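Local coordinates for protein maltose operon transcriptional repressor (Staphylococcus aureus subsp. aureus Mu50, PDB 3HCW) that probably represses transcription of the maltose operon, its C-terminal fragment having the two-lobed fold of periplasmic binding proteins in which LacI-type repressors sense small ligands, at residues Tyr8-Leu14 / Gly42-Thr48; Val60-Ile64 / Met86-Met92; Phe94-Lys99 / Phe108-Asp112; Thr224-Asp229 / Gln240-Ile245. One frame throughout, in Å; residues are numbered along the deposited sequence. Where two conformers were deposited one is given.

Contact 1: Tyr8-Leu14 / Gly42-Thr48; sequences YKIGLVL and GYGTQTT
Tyr8 opens the pairing of 8-14 with 42-48: its carbonyl O takes the N-H of Gly44 at 2.8 Å, while its CB lies over one face of the Tyr43 ring. The two tyrosine rings are oblique to each other, planes 56° apart. Lys9 runs its extended chain across the strand, CG passing over Gly44, where no side chain stands in the way, and NZ approaching Gln46 OE1 to 3.8 Å. Ile10 gives its N-H to Gly44 O and receives that of Gln46. With CG1 anti to the carbonyl carbon (chi1 -43°), its CD1 comes within 3.7 Å of Tyr43 CD2. Past Gly11, Leu12 bonds in the same two-way manner, to Gln46 O and from Thr48 N, and lays CD1 3.7 Å from Thr45 CB. Leu14 ends the run differently. Its N-H meets a side chain, Thr48 OG1, at 3.0 Å and nearly straight (168°), while its CD2 rests on Thr47 CG2. Helix 25-39 covers the face bearing Ile10 and Leu12, and helix 53-65 the one bearing Gln46. Two neighbouring parallel strands joined through a helix make this a beta-alpha-beta crossover, the unit from which each lobe of the periplasmic-binding-protein fold is built.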
loop_
_atom_site.group_PDB
_atom_site.type_symbol
_atom_site.label_atom_id
_atom_site.label_comp_id
_atom_site.label_asym_id
_atom_site.label_seq_id
_atom_site.Cartn_x
_atom_site.Cartn_y
_atom_site.Cartn_z
ATOM N N TYR A 8 4.343 -24.839 15.931
ATOM C CA TYR A 8 4.483 -24.625 14.465
ATOM C C TYR A 8 4.056 -23.225 14.032
ATOM O O TYR A 8 3.380 -23.060 13.012
ATOM C CB TYR A 8 3.764 -25.694 13.611
ATOM C CG TYR A 8 4.150 -27.133 13.891
ATOM C CD1 TYR A 8 5.405 -27.467 14.410
ATOM C CD2 TYR A 8 3.261 -28.170 13.606
ATOM C CE1 TYR A 8 5.751 -28.791 14.667
ATOM C CE2 TYR A 8 3.595 -29.499 13.860
ATOM C CZ TYR A 8 4.842 -29.801 14.383
ATOM O OH TYR A 8 5.174 -31.114 14.633
ATOM N N LYS A 9 4.447 -22.231 14.830
ATOM C CA LYS A 9 4.126 -20.830 14.568
ATOM C C LYS A 9 5.349 -19.929 14.715
ATOM O O LYS A 9 6.201 -20.158 15.580
ATOM C CB LYS A 9 3.002 -20.349 15.489
ATOM C CG LYS A 9 1.631 -20.300 14.824
ATOM C CD LYS A 9 0.672 -19.464 15.649
ATOM C CE LYS A 9 -0.504 -18.985 14.821
ATOM N NZ LYS A 9 -1.209 -17.855 15.491
ATOM N N ILE A 10 5.432 -18.912 13.858
ATOM C CA ILE A 10 6.534 -17.947 13.902
ATOM C C ILE A 10 5.997 -16.557 14.246
ATOM O O ILE A 10 5.101 -16.055 13.569
ATOM C CB ILE A 10 7.309 -17.861 12.548
ATOM C CG1 ILE A 10 7.565 -19.252 11.940
ATOM C CG2 ILE A 10 8.602 -17.029 12.709
ATOM C CD1 ILE A 10 8.538 -20.120 12.712
ATOM N N GLY A 11 6.538 -15.946 15.298
ATOM C CA GLY A 11 6.189 -14.569 15.644
ATOM C C GLY A 11 6.991 -13.569 14.827
ATOM O O GLY A 11 8.218 -13.639 14.770
ATOM N N LEU A 12 6.298 -12.641 14.182
ATOM C CA LEU A 12 6.951 -11.621 13.366
ATOM C C LEU A 12 6.858 -10.241 14.039
ATOM O O LEU A 12 5.791 -9.623 14.040
ATOM C CB LEU A 12 6.325 -11.592 11.967
ATOM C CG LEU A 12 6.023 -12.963 11.332
ATOM C CD1 LEU A 12 5.286 -12.794 10.031
ATOM C CD2 LEU A 12 7.265 -13.830 11.122
ATOM N N VAL A 13 7.971 -9.765 14.601
ATOM C CA VAL A 13 7.996 -8.457 15.285
ATOM C C VAL A 13 8.157 -7.241 14.355
ATOM O O VAL A 13 9.193 -7.062 13.708
ATOM C CB VAL A 13 9.072 -8.394 16.395
ATOM C CG1 VAL A 13 8.887 -7.133 17.247
ATOM C CG2 VAL A 13 9.006 -9.628 17.271
ATOM N N LEU A 14 7.116 -6.413 14.322
ATOM C CA LEU A 14 7.080 -5.172 13.550
ATOM C C LEU A 14 7.497 -3.966 14.399
ATOM O O LEU A 14 7.459 -4.012 15.633
ATOM C CB LEU A 14 5.664 -4.940 13.010
ATOM C CG LEU A 14 5.216 -5.301 11.588
ATOM C CD1 LEU A 14 5.541 -4.170 10.629
ATOM C CD2 LEU A 14 5.781 -6.618 11.091
ATOM N N GLY A 42 4.147 -25.987 6.603
ATOM C CA GLY A 42 3.279 -26.266 7.752
ATOM C C GLY A 42 3.387 -25.308 8.933
ATOM O O GLY A 42 2.881 -25.595 10.027
ATOM N N TYR A 43 4.043 -24.171 8.716
ATOM C CA TYR A 43 4.215 -23.170 9.761
ATOM C C TYR A 43 3.258 -22.004 9.593
ATOM O O TYR A 43 3.037 -21.524 8.482
ATOM C CB TYR A 43 5.671 -22.685 9.817
ATOM C CG TYR A 43 6.574 -23.611 10.606
ATOM C CD1 TYR A 43 7.075 -24.792 10.037
ATOM C CD2 TYR A 43 6.911 -23.320 11.932
ATOM C CE1 TYR A 43 7.898 -25.647 10.763
ATOM C CE2 TYR A 43 7.737 -24.165 12.669
ATOM C CZ TYR A 43 8.227 -25.323 12.079
ATOM O OH TYR A 43 9.034 -26.161 12.806
ATOM N N GLY A 44 2.672 -21.572 10.706
ATOM C CA GLY A 44 1.816 -20.388 10.720
ATOM C C GLY A 44 2.642 -19.188 11.138
ATOM O O GLY A 44 3.788 -19.340 11.563
ATOM N N THR A 45 2.071 -17.995 10.991
ATOM C CA THR A 45 2.746 -16.751 11.370
ATOM C C THR A 45 1.848 -15.882 12.239
ATOM O O THR A 45 0.623 -15.946 12.135
ATOM C CB THR A 45 3.215 -15.916 10.145
ATOM O OG1 THR A 45 2.085 -15.398 9.437
ATOM C CG2 THR A 45 4.086 -16.734 9.191
ATOM N N GLN A 46 2.462 -15.064 13.090
ATOM C CA GLN A 46 1.719 -14.163 13.966
ATOM C C GLN A 46 2.430 -12.812 14.094
ATOM O O GLN A 46 3.421 -12.669 14.834
ATOM C CB GLN A 46 1.506 -14.809 15.334
ATOM C CG GLN A 46 0.408 -14.168 16.172
ATOM C CD GLN A 46 0.536 -14.502 17.651
ATOM O OE1 GLN A 46 0.631 -15.670 18.033
ATOM N NE2 GLN A 46 0.542 -13.475 18.489
ATOM N N THR A 47 1.900 -11.840 13.353
ATOM C CA THR A 47 2.413 -10.480 13.276
ATOM C C THR A 47 2.023 -9.664 14.513
ATOM O O THR A 47 0.832 -9.568 14.837
ATOM C CB THR A 47 1.833 -9.780 12.019
ATOM O OG1 THR A 47 2.042 -10.601 10.861
ATOM C CG2 THR A 47 2.470 -8.423 11.794
ATOM N N THR A 48 3.011 -9.068 15.190
ATOM C CA THR A 48 2.741 -8.156 16.323
ATOM C C THR A 48 1.922 -6.953 15.856
ATOM O O THR A 48 2.064 -6.499 14.712
ATOM C CB THR A 48 4.026 -7.653 17.064
ATOM O OG1 THR A 48 4.805 -6.813 16.203
ATOM C CG2 THR A 48 4.883 -8.812 17.572
#

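Contact 2: Val60-Ile64 / Met86-Met92; sequences VYKMI and MLIDESM
With CG1 anti to the carbonyl carbon (chi1 -38°), Ile64 sends CD1 toward Leu87 and Met92 and leaves CG2 beside Glu90; Tyr61, turned the other way with CG anti to the backbone N (chi1 -173°), swings its ring out to the same glutamate. Met86 is extended through chi1 and chi2 and bends at chi3, which sets SD against the start of the Tyr61 side chain, 3.8 Å from Tyr61 CB. Ile64 is the residue most covered here. Its CD1 is 3.8 Å from Leu87 CD2, the leucine lying roughly perpendicular to it, and equally near Met92 CG, whose side chain runs antiparallel alongside. Val60 CG1 completes this apolar layer, 4.0 Å from Leu87 CD2. At its outer margin the Glu90 carboxylate approaches Tyr61 CE1, with OE1 in the ring plane at the edge, 3.3 Å from that carbon, and OE2 lying 3.5 Å from Ile64 CG2. The carboxylate plane is turned 64° from the ring. No hydrogen bond crosses between the segments; the contact is mostly apolar packing. Helix 53-65 and the end of helix 82-89 thus belong to the helical layer on one side of the parallel sheet, as in the alpha/beta lobes of periplasmic binding proteins, with Ile64 and Leu87 both reaching Phe72 of strand 71-74, and Leu87 also Leu74 and Phe94 of strand 94-97.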
loop_
_atom_site.group_PDB
_atom_site.type_symbol
_atom_site.label_atom_id
_atom_site.label_comp_id
_atom_site.label_asym_id
_atom_site.label_seq_id
_atom_site.Cartn_x
_atom_site.Cartn_y
_atom_site.Cartn_z
ATOM N N VAL A 60 5.428 -9.012 23.057
ATOM C CA VAL A 60 6.380 -10.047 22.664
ATOM C C VAL A 60 6.672 -10.945 23.864
ATOM O O VAL A 60 6.755 -12.164 23.713
ATOM C CB VAL A 60 7.675 -9.464 22.042
ATOM C CG1 VAL A 60 8.788 -10.520 21.971
ATOM C CG2 VAL A 60 7.385 -8.895 20.650
ATOM N N TYR A 61 6.789 -10.349 25.053
ATOM C CA TYR A 61 6.994 -11.119 26.288
ATOM C C TYR A 61 5.831 -12.069 26.583
ATOM O O TYR A 61 6.048 -13.175 27.081
ATOM C CB TYR A 61 7.257 -10.214 27.498
ATOM C CG TYR A 61 7.633 -10.978 28.748
ATOM C CD1 TYR A 61 8.902 -11.535 28.892
ATOM C CD2 TYR A 61 6.713 -11.157 29.783
ATOM C CE1 TYR A 61 9.252 -12.246 30.034
ATOM C CE2 TYR A 61 7.051 -11.867 30.925
ATOM C CZ TYR A 61 8.323 -12.406 31.048
ATOM O OH TYR A 61 8.666 -13.109 32.182
ATOM N N LYS A 62 4.613 -11.622 26.276
ATOM C CA LYS A 62 3.421 -12.463 26.352
ATOM C C LYS A 62 3.579 -13.686 25.450
ATOM O O LYS A 62 3.392 -14.810 25.911
ATOM C CB LYS A 62 2.163 -11.667 25.990
ATOM C CG LYS A 62 0.844 -12.411 26.230
ATOM C CD LYS A 62 -0.338 -11.451 26.431
ATOM C CE LYS A 62 -0.663 -10.636 25.179
ATOM N NZ LYS A 62 -1.294 -11.455 24.102
ATOM N N MET A 63 3.969 -13.461 24.191
ATOM C CA MET A 63 4.270 -14.550 23.245
ATOM C C MET A 63 5.352 -15.535 23.726
ATOM O O MET A 63 5.278 -16.726 23.411
ATOM C CB MET A 63 4.627 -13.995 21.863
ATOM C CG MET A 63 3.491 -13.239 21.184
ATOM S SD MET A 63 4.028 -12.128 19.863
ATOM C CE MET A 63 4.210 -13.282 18.510
ATOM N N ILE A 64 6.342 -15.049 24.484
ATOM C CA ILE A 64 7.362 -15.930 25.081
ATOM C C ILE A 64 6.748 -16.773 26.196
ATOM O O ILE A 64 6.779 -18.008 26.146
ATOM C CB ILE A 64 8.576 -15.174 25.740
ATOM C CG1 ILE A 64 9.025 -13.919 24.969
ATOM C CG2 ILE A 64 9.739 -16.150 26.023
ATOM C CD1 ILE A 64 9.556 -14.132 23.579
ATOM N N MET A 86 15.551 -9.202 24.870
ATOM C CA MET A 86 14.537 -10.082 25.463
ATOM C C MET A 86 14.668 -11.509 24.923
ATOM O O MET A 86 14.801 -12.451 25.704
ATOM C CB MET A 86 13.131 -9.510 25.210
ATOM C CG MET A 86 11.956 -10.286 25.820
ATOM S SD MET A 86 10.412 -9.401 25.509
ATOM C CE MET A 86 10.513 -8.173 26.806
ATOM N N LEU A 87 14.678 -11.651 23.596
ATOM C CA LEU A 87 14.825 -12.959 22.938
ATOM C C LEU A 87 16.174 -13.623 23.207
ATOM O O LEU A 87 16.286 -14.848 23.143
ATOM C CB LEU A 87 14.624 -12.840 21.427
ATOM C CG LEU A 87 13.444 -12.058 20.851
ATOM C CD1 LEU A 87 13.597 -11.963 19.351
ATOM C CD2 LEU A 87 12.101 -12.667 21.217
ATOM N N ILE A 88 17.190 -12.811 23.493
ATOM C CA ILE A 88 18.508 -13.315 23.880
ATOM C C ILE A 88 18.489 -13.814 25.328
ATOM O O ILE A 88 18.978 -14.915 25.613
ATOM C CB ILE A 88 19.623 -12.256 23.627
ATOM C CG1 ILE A 88 19.922 -12.172 22.123
ATOM C CG2 ILE A 88 20.909 -12.586 24.404
ATOM C CD1 ILE A 88 20.629 -10.905 21.684
ATOM N N ASP A 89 17.899 -13.015 26.221
ATOM C CA ASP A 89 17.735 -13.380 27.637
ATOM C C ASP A 89 16.908 -14.654 27.824
ATOM O O ASP A 89 17.267 -15.526 28.620
ATOM C CB ASP A 89 17.078 -12.236 28.423
ATOM C CG ASP A 89 18.018 -11.063 28.662
ATOM O OD1 ASP A 89 17.552 -9.904 28.577
ATOM O OD2 ASP A 89 19.217 -11.297 28.936
ATOM N N GLU A 90 15.817 -14.760 27.067
ATOM C CA GLU A 90 14.851 -15.839 27.249
ATOM C C GLU A 90 15.007 -16.968 26.224
ATOM O O GLU A 90 14.057 -17.710 25.953
ATOM C CB GLU A 90 13.429 -15.275 27.281
ATOM C CG GLU A 90 13.307 -14.038 28.172
ATOM C CD GLU A 90 12.163 -14.106 29.162
ATOM O OE1 GLU A 90 12.316 -13.549 30.271
ATOM O OE2 GLU A 90 11.117 -14.710 28.841
ATOM N N SER A 91 16.220 -17.072 25.669
ATOM C CA SER A 91 16.676 -18.176 24.803
ATOM C C SER A 91 15.826 -18.527 23.568
ATOM O O SER A 91 15.852 -19.671 23.098
ATOM C CB SER A 91 16.953 -19.432 25.637
ATOM O OG SER A 91 18.182 -19.310 26.326
ATOM N N MET A 92 15.100 -17.545 23.038
ATOM C CA MET A 92 14.247 -17.762 21.872
ATOM C C MET A 92 15.051 -17.699 20.573
ATOM O O MET A 92 15.807 -16.752 20.370
ATOM C CB MET A 92 13.108 -16.738 21.833
ATOM C CG MET A 92 12.021 -16.941 22.892
ATOM S SD MET A 92 11.250 -18.575 22.878
ATOM C CE MET A 92 10.540 -18.664 21.224
#

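Contact 3: Phe94-Lys99 / Phe108-Asp112; sequences FIVIGK and FTHID. With GOL (glycerol), chain C.
His110 has the largest share of surface buried here, lying flat beside Val96: Val96 CB sits over one face of the imidazole, 3.7 Å from the ring centroid, in a CH-pi contact between side chains that point the same way. The ring edge is used too. ND1 donates a weak bond to Gly98 O at 3.3 Å, and NE2 is bonded to Asp105, which together probably limit the rotation of the ring. Beneath this pair the backbones run parallel, Val96 taking Thr109 O and returning its own O to Ile111 N. Strands 94-97 and 110-113 are neighbours in the parallel sheet of one lobe of the periplasmic-binding-protein fold, linked without an intervening helix. Ile111, on the opposite face from His110, brings CD1 to 3.8 Å from Ile95 CG2, and helix 247-263 packs against Ile95 on that side. At the N-terminal ends, Phe94 and Phe108 form an offset stack with planes 17° apart. Phe94 holds CG between its backbone N and carbonyl carbon (chi1 66°), and CZ comes to rest 3.6 Å above the centre of the Phe108 ring. At the C-terminal ends, where ligands commonly bind in this fold, a glycerol probably left from crystallisation donates from O2 to Asp112 OD1 at 2.7 Å and bonds weakly from O3 to Ile97 O.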
loop_
_atom_site.group_PDB
_atom_site.type_symbol
_atom_site.label_atom_id
_atom_site.label_comp_id
_atom_site.label_asym_id
_atom_site.label_seq_id
_atom_site.Cartn_x
_atom_site.Cartn_y
_atom_site.Cartn_z
ATOM N N PHE A 94 15.792 -16.860 16.791
ATOM C CA PHE A 94 15.314 -15.765 15.941
ATOM C C PHE A 94 16.156 -15.445 14.707
ATOM O O PHE A 94 17.306 -15.856 14.592
ATOM C CB PHE A 94 15.006 -14.483 16.749
ATOM C CG PHE A 94 16.204 -13.839 17.388
ATOM C CD1 PHE A 94 16.622 -14.224 18.658
ATOM C CD2 PHE A 94 16.879 -12.806 16.750
ATOM C CE1 PHE A 94 17.712 -13.619 19.272
ATOM C CE2 PHE A 94 17.975 -12.193 17.357
ATOM C CZ PHE A 94 18.389 -12.601 18.622
ATOM N N ILE A 95 15.535 -14.710 13.789
ATOM C CA ILE A 95 16.200 -14.093 12.647
ATOM C C ILE A 95 16.027 -12.586 12.795
ATOM O O ILE A 95 15.073 -12.131 13.427
ATOM C CB ILE A 95 15.611 -14.626 11.288
ATOM C CG1 ILE A 95 16.600 -15.555 10.607
ATOM C CG2 ILE A 95 15.342 -13.530 10.296
ATOM C CD1 ILE A 95 16.892 -16.790 11.365
ATOM N N VAL A 96 16.963 -11.814 12.252
ATOM C CA VAL A 96 16.796 -10.372 12.166
ATOM C C VAL A 96 16.829 -9.962 10.709
ATOM O O VAL A 96 17.731 -10.342 9.966
ATOM C CB VAL A 96 17.887 -9.612 12.950
ATOM C CG1 VAL A 96 17.670 -8.098 12.864
ATOM C CG2 VAL A 96 17.916 -10.058 14.409
ATOM N N ILE A 97 15.832 -9.205 10.286
ATOM C CA ILE A 97 15.930 -8.547 9.008
ATOM C C ILE A 97 16.567 -7.174 9.232
ATOM O O ILE A 97 15.946 -6.268 9.803
ATOM C CB ILE A 97 14.586 -8.472 8.281
ATOM C CG1 ILE A 97 14.029 -9.886 8.099
ATOM C CG2 ILE A 97 14.753 -7.780 6.932
ATOM C CD1 ILE A 97 12.804 -9.955 7.234
ATOM N N GLY A 98 17.828 -7.060 8.803
ATOM C CA GLY A 98 18.620 -5.836 8.937
ATOM C C GLY A 98 20.099 -6.132 9.138
ATOM O O GLY A 98 20.557 -7.253 8.885
ATOM N N LYS A 99 20.838 -5.123 9.604
ATOM C CA LYS A 99 22.295 -5.206 9.738
ATOM C C LYS A 99 22.787 -5.621 11.135
ATOM O O LYS A 99 22.357 -5.044 12.136
ATOM C CB LYS A 99 22.928 -3.857 9.387
ATOM C CG LYS A 99 24.349 -3.965 8.805
ATOM C CD LYS A 99 25.268 -2.856 9.308
ATOM C CE LYS A 99 24.521 -1.576 9.618
ATOM N NZ LYS A 99 25.483 -0.461 9.831
ATOM N N PHE A 108 23.666 -14.839 15.565
ATOM C CA PHE A 108 22.305 -14.750 15.037
ATOM C C PHE A 108 22.253 -14.373 13.564
ATOM O O PHE A 108 22.846 -13.378 13.155
ATOM C CB PHE A 108 21.485 -13.781 15.890
ATOM C CG PHE A 108 21.517 -14.115 17.354
ATOM C CD1 PHE A 108 20.797 -15.205 17.845
ATOM C CD2 PHE A 108 22.303 -13.374 18.236
ATOM C CE1 PHE A 108 20.843 -15.540 19.199
ATOM C CE2 PHE A 108 22.362 -13.700 19.592
ATOM C CZ PHE A 108 21.629 -14.781 20.078
ATOM N N THR A 109 21.560 -15.191 12.776
ATOM C CA THR A 109 21.414 -14.950 11.343
ATOM C C THR A 109 20.707 -13.629 11.051
ATOM O O THR A 109 19.646 -13.345 11.613
ATOM C CB THR A 109 20.685 -16.123 10.647
ATOM O OG1 THR A 109 21.508 -17.286 10.735
ATOM C CG2 THR A 109 20.438 -15.833 9.167
ATOM N N HIS A 110 21.333 -12.821 10.196
ATOM C CA HIS A 110 20.748 -11.585 9.700
ATOM C C HIS A 110 20.510 -11.675 8.196
ATOM O O HIS A 110 21.289 -12.291 7.462
ATOM C CB HIS A 110 21.666 -10.405 9.995
ATOM C CG HIS A 110 21.646 -9.955 11.421
ATOM N ND1 HIS A 110 21.168 -8.720 11.804
ATOM C CD2 HIS A 110 22.063 -10.563 12.555
ATOM C CE1 HIS A 110 21.290 -8.589 13.114
ATOM N NE2 HIS A 110 21.830 -9.693 13.593
ATOM N N ILE A 111 19.420 -11.062 7.749
ATOM C CA ILE A 111 19.095 -10.973 6.330
ATOM C C ILE A 111 18.940 -9.492 5.988
ATOM O O ILE A 111 18.106 -8.806 6.557
ATOM C CB ILE A 111 17.820 -11.802 5.970
ATOM C CG1 ILE A 111 18.102 -13.311 6.042
ATOM C CG2 ILE A 111 17.350 -11.503 4.567
ATOM C CD1 ILE A 111 17.698 -13.945 7.319
ATOM N N ASP A 112 19.761 -8.996 5.072
ATOM C CA ASP A 112 19.754 -7.574 4.749
ATOM C C ASP A 112 19.952 -7.346 3.246
ATOM O O ASP A 112 20.261 -8.290 2.504
ATOM C CB ASP A 112 20.872 -6.885 5.540
ATOM C CG ASP A 112 20.576 -5.423 5.864
ATOM O OD1 ASP A 112 19.474 -4.927 5.558
ATOM O OD2 ASP A 112 21.473 -4.758 6.426
HETATM C C1 GOL C . 15.846 -2.511 4.339
HETATM O O1 GOL C . 16.845 -2.785 3.377
HETATM C C2 GOL C . 15.971 -3.550 5.445
HETATM O O2 GOL C . 16.828 -4.550 4.970
HETATM C C3 GOL C . 16.567 -2.979 6.738
HETATM O O3 GOL C . 15.955 -3.581 7.874
#

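Contact 4: Thr224-Asp229 / Gln240-Ile245; sequences TATFND and QTCIDI
Thr224 and Gln240 meet through their side chains: Thr224 OG1 donates to Gln240 OE1 at 2.6 Å, in the carbonyl plane and on a lone pair. Two conformations make this possible. Thr224 places OG1 between its backbone N and carbonyl carbon (chi1 61°), and Gln240 bends at chi2 to fold its amide back to the neighbouring strand. His204 also bonds to Gln240 OE1, and NE2 of the same amide is held by Pro238 O, so the group is gripped at both ends. Further along, Thr226 pairs with Thr241 O and Ile243 N through its backbone. Its hydroxyl, anti to the backbone N (chi1 -175°), has its main partner in Ser198. On the other face Phe227 and Ile243 run side by side in the same direction, Phe227 CD1 3.9 Å from Ile243 CB. Beyond the strand, the N-H of Asp229 returns to Ile243 O in a long bond of 3.3 Å that departs from the regular strand pairing, and its carboxylate is held by Thr233 and Arg282. One water spans the ends, donating to Asp229 O and Asp244 OD1 and accepting from Ile245 N at 2.8 Å; the Asp244 carboxylate also forms a salt bridge with Lys246. The pair forms the strands of a beta-alpha-beta unit through the short helix 231-234. Helix 115-129 covers Ala225, Phe227 and Ile243, helix 201-213 covers Thr224 and Thr226 on the other face, and strand 272-280 flanks strand 241-244.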
loop_
_atom_site.group_PDB
_atom_site.type_symbol
_atom_site.label_atom_id
_atom_site.label_comp_id
_atom_site.label_asym_id
_atom_site.label_seq_id
_atom_site.Cartn_x
_atom_site.Cartn_y
_atom_site.Cartn_z
ATOM N N THR A 224 14.452 13.771 -8.620
ATOM C CA THR A 224 14.101 13.066 -7.386
ATOM C C THR A 224 14.280 11.577 -7.549
ATOM O O THR A 224 14.187 11.048 -8.665
ATOM C CB THR A 224 12.652 13.383 -6.874
ATOM O OG1 THR A 224 11.687 12.977 -7.844
ATOM C CG2 THR A 224 12.473 14.879 -6.590
ATOM N N ALA A 225 14.569 10.920 -6.429
ATOM C CA ALA A 225 14.747 9.485 -6.363
ATOM C C ALA A 225 14.587 9.007 -4.916
ATOM O O ALA A 225 14.678 9.805 -3.980
ATOM C CB ALA A 225 16.122 9.098 -6.910
ATOM N N THR A 226 14.357 7.708 -4.741
ATOM C CA THR A 226 14.147 7.127 -3.420
ATOM C C THR A 226 14.494 5.637 -3.356
ATOM O O THR A 226 15.085 5.100 -4.288
ATOM C CB THR A 226 12.696 7.365 -2.926
ATOM O OG1 THR A 226 12.557 6.892 -1.577
ATOM C CG2 THR A 226 11.684 6.693 -3.837
ATOM N N PHE A 227 14.129 4.985 -2.248
ATOM C CA PHE A 227 14.353 3.555 -2.050
ATOM C C PHE A 227 13.040 2.805 -1.892
ATOM O O PHE A 227 12.030 3.401 -1.520
ATOM C CB PHE A 227 15.219 3.299 -0.815
ATOM C CG PHE A 227 16.581 3.915 -0.887
ATOM C CD1 PHE A 227 17.691 3.148 -1.244
ATOM C CD2 PHE A 227 16.761 5.262 -0.575
ATOM C CE1 PHE A 227 18.950 3.732 -1.289
ATOM C CE2 PHE A 227 18.005 5.842 -0.608
ATOM C CZ PHE A 227 19.094 5.087 -0.964
ATOM N N ASN A 228 13.114 1.520 -2.037
ATOM C CA ASN A 228 11.970 0.748 -2.309
ATOM C C ASN A 228 10.922 0.732 -3.284
ATOM O O ASN A 228 9.802 1.009 -3.011
ATOM C CB ASN A 228 11.647 -0.236 -1.219
ATOM C CG ASN A 228 10.741 0.323 -0.236
ATOM O OD1 ASN A 228 9.644 -0.183 -0.008
ATOM N ND2 ASN A 228 11.178 1.389 0.375
ATOM N N ASP A 229 11.332 0.348 -4.458
ATOM C CA ASP A 229 10.450 0.363 -5.620
ATOM C C ASP A 229 9.228 -0.509 -5.400
ATOM O O ASP A 229 9.341 -1.642 -4.950
ATOM C CB ASP A 229 11.186 -0.134 -6.864
ATOM C CG ASP A 229 10.387 0.080 -8.138
ATOM O OD1 ASP A 229 9.742 1.141 -8.258
ATOM O OD2 ASP A 229 10.398 -0.806 -9.019
ATOM N N GLN A 240 8.991 7.612 -10.385
ATOM C CA GLN A 240 10.225 7.818 -9.633
ATOM C C GLN A 240 11.308 6.786 -9.885
ATOM O O GLN A 240 11.054 5.566 -9.907
ATOM C CB GLN A 240 9.930 7.920 -8.137
ATOM C CG GLN A 240 9.051 9.127 -7.778
ATOM C CD GLN A 240 9.802 10.424 -7.888
ATOM O OE1 GLN A 240 10.939 10.522 -7.437
ATOM N NE2 GLN A 240 9.177 11.434 -8.485
ATOM N N THR A 241 12.516 7.305 -10.078
ATOM C CA THR A 241 13.727 6.514 -10.074
ATOM C C THR A 241 13.933 6.011 -8.652
ATOM O O THR A 241 13.819 6.775 -7.676
ATOM C CB THR A 241 14.899 7.348 -10.560
ATOM O OG1 THR A 241 14.711 7.645 -11.952
ATOM C CG2 THR A 241 16.212 6.634 -10.379
ATOM N N CYS A 242 14.200 4.712 -8.548
ATOM C CA CYS A 242 14.366 4.095 -7.244
ATOM C C CYS A 242 15.131 2.795 -7.264
ATOM O O CYS A 242 15.338 2.166 -8.310
ATOM C CB CYS A 242 13.027 3.911 -6.511
ATOM S SG CYS A 242 11.672 3.440 -7.545
ATOM N N ILE A 243 15.606 2.447 -6.076
ATOM C CA ILE A 243 16.310 1.216 -5.842
ATOM C C ILE A 243 15.293 0.171 -5.399
ATOM O O ILE A 243 14.623 0.336 -4.372
ATOM C CB ILE A 243 17.377 1.389 -4.734
ATOM C CG1 ILE A 243 18.411 2.460 -5.118
ATOM C CG2 ILE A 243 18.049 0.060 -4.442
ATOM C CD1 ILE A 243 19.339 2.072 -6.298
ATOM N N ASP A 244 15.180 -0.899 -6.186
ATOM C CA ASP A 244 14.366 -2.054 -5.824
ATOM C C ASP A 244 15.125 -2.917 -4.792
ATOM O O ASP A 244 16.176 -3.453 -5.089
ATOM C CB ASP A 244 14.055 -2.848 -7.098
ATOM C CG ASP A 244 13.156 -4.043 -6.851
ATOM O OD1 ASP A 244 12.659 -4.226 -5.714
ATOM O OD2 ASP A 244 12.934 -4.801 -7.820
ATOM N N ILE A 245 14.590 -3.058 -3.587
ATOM C CA ILE A 245 15.337 -3.742 -2.523
ATOM C C ILE A 245 14.821 -5.159 -2.248
ATOM O O ILE A 245 15.146 -5.765 -1.219
ATOM C CB ILE A 245 15.432 -2.890 -1.230
ATOM C CG1 ILE A 245 14.060 -2.712 -0.575
ATOM C CG2 ILE A 245 16.073 -1.545 -1.527
ATOM C CD1 ILE A 245 14.111 -2.045 0.784
HETATM O O HOH W 1 11.837 -2.593 -3.480
#

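The four contacts follow one another along the chain, each closing before the next opens. Contacts 1 and 3 reach the same sheet, their centres about 16 Å apart, with strand 71-74 lying between strands 9-13 and 94-97. Contact 2 joins two helices over that sheet and touches both: Met63 and Val60 pack on contact 1, Leu87 and Ile88 on the phenylalanines of contact 3. Contact 4 lies on the opposite side of the chain's centre, about 29 Å from contact 1 and 23 Å from contact 3 between centres. This spread agrees with the two-lobed architecture of the family, in which a ligand probably binds between lobes of similar build.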